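Local coordinates for protein lactaldehyde dehydrogenase (Escherichia coli, PDB 2IMP) that oxidises L-lactaldehyde irreversibly to L-lactate with NAD+ as cofactor, acts on glycolaldehyde too, and serves in L-fucose and L-rhamnose degradation, at residues A[38-50]-A[205-219]. Sequence-based numbering, arbitrary orientation.
Sequences IPDGQAEDARKAI and VLGRGETVGQELAGN. With NAI (1,4-dihydronicotinamide adenine dinucleotide), chain D.
Glu-215 swings CG opposite its backbone N (chi1 -177°) and then bends at chi2, laying its methylenes on Ala-46 and turning its carboxylate to Arg-47, whose chain runs extended from CG to NE. CG of Glu-215 sits 3.4 Å from CB of Ala-46; OE2 forms a salt bridge with Arg-47 NE (3.1 Å), while OE1 lies over one guanidinium face, the two planes 60° apart. Asn-219 ND2 donates to Glu-215 OE2 (2.9 Å), nearly along its C-O axis, and Asn-219 OD1 takes Lys-221 N. With an alanine in place of Glu-215, Arg-47 would probably lose its carboxylate mate and Asn-219 ND2 this acceptor. Deeper in, Leu-216 CD2 meets Ala-46 CB and Ile-50 CD1, and Val-205 CG1 presses on Ala-49 CB (3.5 Å). At the other end Asp-40 OD1 pairs with Arg-208 NE (3.2 Å). A water there donates to Asp-40 OD1 and Gly-41 O and accepts from Arg-208 N and, at 2.6 Å from OG1, Thr-211, tying the turn before helix 43-50 to the first turn of helix 209-218. These helix segments cross at -36° in the Rossmann-type NAD-binding domain of aldehyde dehydrogenases, where Gln-214 NE2 hydrogen-bonds N1A of the NADH adenine (2.8 Å).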
loop_
_atom_site.group_PDB
_atom_site.type_symbol
_atom_site.label_atom_id
_atom_site.label_comp_id
_atom_site.label_asym_id
_atom_site.label_seq_id
_atom_site.Cartn_x
_atom_site.Cartn_y
_atom_site.Cartn_z
ATOM N N ILE A 38 40.798 18.957 -10.924
ATOM C CA ILE A 38 40.519 17.693 -10.271
ATOM C C ILE A 38 41.369 16.556 -10.826
ATOM O O ILE A 38 41.795 16.589 -11.982
ATOM C CB ILE A 38 39.031 17.284 -10.404
ATOM C CG1 ILE A 38 38.647 17.197 -11.881
ATOM C CG2 ILE A 38 38.153 18.269 -9.654
ATOM C CD1 ILE A 38 37.292 16.559 -12.120
ATOM N N PRO A 39 41.631 15.542 -10.002
ATOM C CA PRO A 39 42.438 14.434 -10.495
ATOM C C PRO A 39 41.815 13.688 -11.675
ATOM O O PRO A 39 40.595 13.528 -11.756
ATOM C CB PRO A 39 42.599 13.543 -9.261
ATOM C CG PRO A 39 41.461 13.923 -8.378
ATOM C CD PRO A 39 41.364 15.402 -8.564
ATOM N N ASP A 40 42.667 13.281 -12.610
ATOM C CA ASP A 40 42.210 12.494 -13.736
ATOM C C ASP A 40 42.102 11.034 -13.256
ATOM O O ASP A 40 42.821 10.142 -13.711
ATOM C CB ASP A 40 43.191 12.620 -14.912
ATOM C CG ASP A 40 42.690 11.933 -16.174
ATOM O OD1 ASP A 40 41.462 11.855 -16.367
ATOM O OD2 ASP A 40 43.526 11.482 -16.988
ATOM N N GLY A 41 41.217 10.857 -12.278
ATOM C CA GLY A 41 40.978 9.573 -11.653
ATOM C C GLY A 41 40.958 8.368 -12.560
ATOM O O GLY A 41 40.665 8.461 -13.749
ATOM N N GLN A 42 41.280 7.225 -11.977
ATOM C CA GLN A 42 41.300 5.970 -12.707
ATOM C C GLN A 42 40.517 4.875 -11.968
ATOM O O GLN A 42 40.146 5.051 -10.806
ATOM C CB GLN A 42 42.754 5.518 -12.918
ATOM C CG GLN A 42 43.623 6.526 -13.680
ATOM C CD GLN A 42 43.207 6.679 -15.134
ATOM O OE1 GLN A 42 43.105 5.695 -15.862
ATOM N NE2 GLN A 42 42.975 7.917 -15.565
ATOM N N ALA A 43 40.280 3.756 -12.642
ATOM C CA ALA A 43 39.550 2.652 -12.035
ATOM C C ALA A 43 40.009 2.304 -10.594
ATOM O O ALA A 43 39.184 2.157 -9.690
ATOM C CB ALA A 43 39.648 1.418 -12.929
ATOM N N GLU A 44 41.318 2.188 -10.392
ATOM C CA GLU A 44 41.840 1.869 -9.067
ATOM C C GLU A 44 41.310 2.804 -7.954
ATOM O O GLU A 44 41.037 2.354 -6.844
ATOM C CB GLU A 44 43.370 1.880 -9.088
ATOM C CG GLU A 44 43.976 3.159 -9.644
ATOM C CD GLU A 44 45.393 2.961 -10.154
ATOM O OE1 GLU A 44 46.249 2.493 -9.372
ATOM O OE2 GLU A 44 45.647 3.275 -11.340
ATOM N N ASP A 45 41.170 4.090 -8.263
ATOM C CA ASP A 45 40.637 5.035 -7.287
ATOM C C ASP A 45 39.174 4.704 -6.949
ATOM O O ASP A 45 38.752 4.770 -5.791
ATOM C CB ASP A 45 40.731 6.463 -7.826
ATOM C CG ASP A 45 42.152 6.853 -8.172
ATOM O OD1 ASP A 45 43.003 6.833 -7.260
ATOM O OD2 ASP A 45 42.414 7.171 -9.350
ATOM N N ALA A 46 38.418 4.344 -7.982
ATOM C CA ALA A 46 37.033 3.946 -7.792
ATOM C C ALA A 46 36.958 2.670 -6.932
ATOM O O ALA A 46 36.124 2.560 -6.032
ATOM C CB ALA A 46 36.358 3.710 -9.150
ATOM N N ARG A 47 37.856 1.723 -7.222
ATOM C CA ARG A 47 37.903 0.477 -6.470
ATOM C C ARG A 47 38.174 0.699 -4.978
ATOM O O ARG A 47 37.567 0.047 -4.129
ATOM C CB ARG A 47 38.962 -0.468 -7.039
ATOM C CG ARG A 47 38.725 -0.866 -8.474
ATOM C CD ARG A 47 39.490 -2.131 -8.840
ATOM N NE ARG A 47 39.255 -2.496 -10.235
ATOM C CZ ARG A 47 40.022 -2.110 -11.250
ATOM N NH1 ARG A 47 41.090 -1.354 -11.026
ATOM N NH2 ARG A 47 39.712 -2.466 -12.490
ATOM N N LYS A 48 39.090 1.616 -4.669
ATOM C CA LYS A 48 39.381 1.927 -3.275
ATOM C C LYS A 48 38.125 2.451 -2.555
ATOM O O LYS A 48 37.836 2.071 -1.417
ATOM C CB LYS A 48 40.495 2.974 -3.177
ATOM C CG LYS A 48 41.858 2.481 -3.630
ATOM C CD LYS A 48 42.888 3.610 -3.627
ATOM C CE LYS A 48 44.201 3.149 -4.253
ATOM N NZ LYS A 48 45.177 4.264 -4.428
ATOM N N ALA A 49 37.391 3.319 -3.246
ATOM C CA ALA A 49 36.159 3.872 -2.701
ATOM C C ALA A 49 35.089 2.781 -2.534
ATOM O O ALA A 49 34.420 2.694 -1.505
ATOM C CB ALA A 49 35.635 4.988 -3.610
ATOM N N ILE A 50 34.951 1.951 -3.564
ATOM C CA ILE A 50 33.997 0.858 -3.521
ATOM C C ILE A 50 34.330 -0.151 -2.407
ATOM O O ILE A 50 33.440 -0.601 -1.680
ATOM C CB ILE A 50 33.926 0.134 -4.886
ATOM C CG1 ILE A 50 33.276 1.067 -5.914
ATOM C CG2 ILE A 50 33.132 -1.162 -4.760
ATOM C CD1 ILE A 50 33.244 0.517 -7.323
ATOM N N VAL A 205 34.536 10.177 -5.747
ATOM C CA VAL A 205 35.668 9.977 -6.643
ATOM C C VAL A 205 35.612 10.950 -7.833
ATOM O O VAL A 205 34.528 11.310 -8.286
ATOM C CB VAL A 205 35.762 8.510 -7.132
ATOM C CG1 VAL A 205 36.097 7.606 -5.949
ATOM C CG2 VAL A 205 34.459 8.079 -7.786
ATOM N N LEU A 206 36.774 11.384 -8.309
ATOM C CA LEU A 206 36.820 12.360 -9.389
ATOM C C LEU A 206 37.505 11.900 -10.682
ATOM O O LEU A 206 38.559 11.262 -10.642
ATOM C CB LEU A 206 37.504 13.628 -8.873
ATOM C CG LEU A 206 36.889 14.209 -7.594
ATOM C CD1 LEU A 206 37.838 15.212 -6.966
ATOM C CD2 LEU A 206 35.546 14.851 -7.918
ATOM N N GLY A 207 36.900 12.239 -11.819
ATOM C CA GLY A 207 37.474 11.856 -13.095
ATOM C C GLY A 207 36.498 11.844 -14.257
ATOM O O GLY A 207 35.376 12.356 -14.165
ATOM N N ARG A 208 36.936 11.252 -15.361
ATOM C CA ARG A 208 36.123 11.160 -16.561
ATOM C C ARG A 208 35.153 9.973 -16.561
ATOM O O ARG A 208 35.266 9.060 -15.741
ATOM C CB ARG A 208 37.015 11.056 -17.800
ATOM C CG ARG A 208 37.869 12.291 -18.073
ATOM C CD ARG A 208 38.869 12.000 -19.184
ATOM N NE ARG A 208 39.733 10.880 -18.821
ATOM C CZ ARG A 208 40.482 10.197 -19.681
ATOM N NH1 ARG A 208 40.478 10.515 -20.969
ATOM N NH2 ARG A 208 41.237 9.194 -19.253
ATOM N N GLY A 209 34.214 10.000 -17.497
ATOM C CA GLY A 209 33.251 8.926 -17.589
ATOM C C GLY A 209 33.856 7.617 -18.049
ATOM O O GLY A 209 33.639 6.575 -17.429
ATOM N N GLU A 210 34.623 7.676 -19.135
ATOM C CA GLU A 210 35.272 6.495 -19.703
ATOM C C GLU A 210 36.153 5.701 -18.711
ATOM O O GLU A 210 36.306 4.486 -18.831
ATOM C CB GLU A 210 36.132 6.899 -20.908
ATOM C CG GLU A 210 35.376 7.554 -22.064
ATOM C CD GLU A 210 34.720 8.887 -21.694
ATOM O OE1 GLU A 210 35.243 9.601 -20.807
ATOM O OE2 GLU A 210 33.684 9.229 -22.312
ATOM N N THR A 211 36.730 6.407 -17.749
ATOM C CA THR A 211 37.590 5.787 -16.749
ATOM C C THR A 211 36.876 5.473 -15.407
ATOM O O THR A 211 36.426 4.347 -15.171
ATOM C CB THR A 211 38.802 6.693 -16.451
ATOM O OG1 THR A 211 38.335 8.008 -16.126
ATOM C CG2 THR A 211 39.729 6.777 -17.667
ATOM N N VAL A 212 36.792 6.479 -14.546
ATOM C CA VAL A 212 36.146 6.318 -13.258
ATOM C C VAL A 212 34.665 5.888 -13.367
ATOM O O VAL A 212 34.227 4.974 -12.672
ATOM C CB VAL A 212 36.223 7.626 -12.442
ATOM C CG1 VAL A 212 35.593 7.425 -11.064
ATOM C CG2 VAL A 212 37.683 8.063 -12.306
ATOM N N GLY A 213 33.919 6.553 -14.247
ATOM C CA GLY A 213 32.515 6.223 -14.423
ATOM C C GLY A 213 32.307 4.763 -14.773
ATOM O O GLY A 213 31.438 4.093 -14.207
ATOM N N GLN A 214 33.099 4.263 -15.717
ATOM C CA GLN A 214 32.990 2.869 -16.121
ATOM C C GLN A 214 33.282 1.879 -14.981
ATOM O O GLN A 214 32.644 0.827 -14.890
ATOM C CB GLN A 214 33.907 2.593 -17.312
ATOM C CG GLN A 214 33.292 2.994 -18.646
ATOM C CD GLN A 214 32.124 2.099 -19.044
ATOM O OE1 GLN A 214 32.301 0.905 -19.270
ATOM N NE2 GLN A 214 30.926 2.675 -19.126
ATOM N N GLU A 215 34.236 2.220 -14.119
ATOM C CA GLU A 215 34.544 1.348 -12.987
ATOM C C GLU A 215 33.365 1.318 -11.969
ATOM O O GLU A 215 33.080 0.292 -11.349
ATOM C CB GLU A 215 35.841 1.809 -12.308
ATOM C CG GLU A 215 36.330 0.949 -11.144
ATOM C CD GLU A 215 36.506 -0.531 -11.490
ATOM O OE1 GLU A 215 36.798 -0.855 -12.657
ATOM O OE2 GLU A 215 36.371 -1.373 -10.578
ATOM N N LEU A 216 32.678 2.448 -11.833
ATOM C CA LEU A 216 31.533 2.511 -10.936
ATOM C C LEU A 216 30.337 1.692 -11.476
ATOM O O LEU A 216 29.443 1.291 -10.728
ATOM C CB LEU A 216 31.119 3.969 -10.703
ATOM C CG LEU A 216 32.151 4.856 -9.990
ATOM C CD1 LEU A 216 31.606 6.267 -9.841
ATOM C CD2 LEU A 216 32.498 4.276 -8.623
ATOM N N ALA A 217 30.350 1.452 -12.783
ATOM C CA ALA A 217 29.306 0.669 -13.424
ATOM C C ALA A 217 29.667 -0.828 -13.580
ATOM O O ALA A 217 28.799 -1.702 -13.481
ATOM C CB ALA A 217 28.973 1.262 -14.798
ATOM N N GLY A 218 30.955 -1.098 -13.790
ATOM C CA GLY A 218 31.409 -2.462 -13.995
ATOM C C GLY A 218 31.985 -3.241 -12.830
ATOM O O GLY A 218 32.224 -4.440 -12.957
ATOM N N ASN A 219 32.234 -2.594 -11.700
ATOM C CA ASN A 219 32.777 -3.319 -10.558
ATOM C C ASN A 219 31.753 -4.324 -9.963
ATOM O O ASN A 219 30.625 -3.953 -9.634
ATOM C CB ASN A 219 33.237 -2.332 -9.486
ATOM C CG ASN A 219 34.013 -3.005 -8.374
ATOM O OD1 ASN A 219 33.473 -3.835 -7.641
ATOM N ND2 ASN A 219 35.290 -2.655 -8.248
HETATM P PA NAI D . 26.909 12.867 -19.913
HETATM O O1A NAI D . 26.331 11.522 -20.063
HETATM O O2A NAI D . 27.883 13.229 -21.040
HETATM O O5B NAI D . 27.642 12.964 -18.498
HETATM C C5B NAI D . 27.009 12.678 -17.260
HETATM C C4B NAI D . 27.888 11.796 -16.359
HETATM O O4B NAI D . 28.141 10.524 -16.959
HETATM C C3B NAI D . 29.274 12.384 -16.052
HETATM O O3B NAI D . 29.589 12.202 -14.674
HETATM C C2B NAI D . 30.179 11.633 -17.008
HETATM O O2B NAI D . 31.540 11.605 -16.667
HETATM C C1B NAI D . 29.541 10.268 -17.043
HETATM N N9A NAI D . 29.858 9.483 -18.273
HETATM C C8A NAI D . 29.979 9.886 -19.602
HETATM N N7A NAI D . 30.290 8.792 -20.363
HETATM C C5A NAI D . 30.370 7.713 -19.555
HETATM C C6A NAI D . 30.652 6.351 -19.793
HETATM N N6A NAI D . 30.919 5.913 -21.022
HETATM N N1A NAI D . 30.658 5.453 -18.716
HETATM C C2A NAI D . 30.381 5.899 -17.416
HETATM N N3A NAI D . 30.100 7.256 -17.187
HETATM C C4A NAI D . 30.093 8.139 -18.240
HETATM O O3 NAI D . 25.652 13.863 -19.866
HETATM P PN NAI D . 25.653 15.431 -19.487
HETATM O O1N NAI D . 26.348 15.666 -18.209
HETATM O O2N NAI D . 24.229 15.899 -19.589
HETATM O O5D NAI D . 26.471 16.037 -20.746
HETATM C C5D NAI D . 27.805 16.477 -20.720
HETATM C C4D NAI D . 28.157 16.904 -22.126
HETATM O O4D NAI D . 29.565 17.108 -22.212
HETATM C C3D NAI D . 27.822 16.096 -23.401
HETATM O O3D NAI D . 26.757 16.709 -24.102
HETATM C C2D NAI D . 29.094 16.049 -24.207
HETATM O O2D NAI D . 28.877 16.223 -25.589
HETATM C C1D NAI D . 29.925 17.138 -23.575
HETATM N N1N NAI D . 31.386 16.902 -23.813
HETATM C C2N NAI D . 32.060 16.070 -22.912
HETATM C C3N NAI D . 33.447 15.819 -23.091
HETATM C C7N NAI D . 34.196 14.926 -22.127
HETATM O O7N NAI D . 35.551 14.707 -22.335
HETATM N N7N NAI D . 33.622 14.332 -21.080
HETATM C C4N NAI D . 34.121 16.432 -24.200
HETATM C C5N NAI D . 33.415 17.275 -25.107
HETATM C C6N NAI D . 32.036 17.503 -24.895
HETATM O O HOH W 1 39.537 10.263 -15.444
#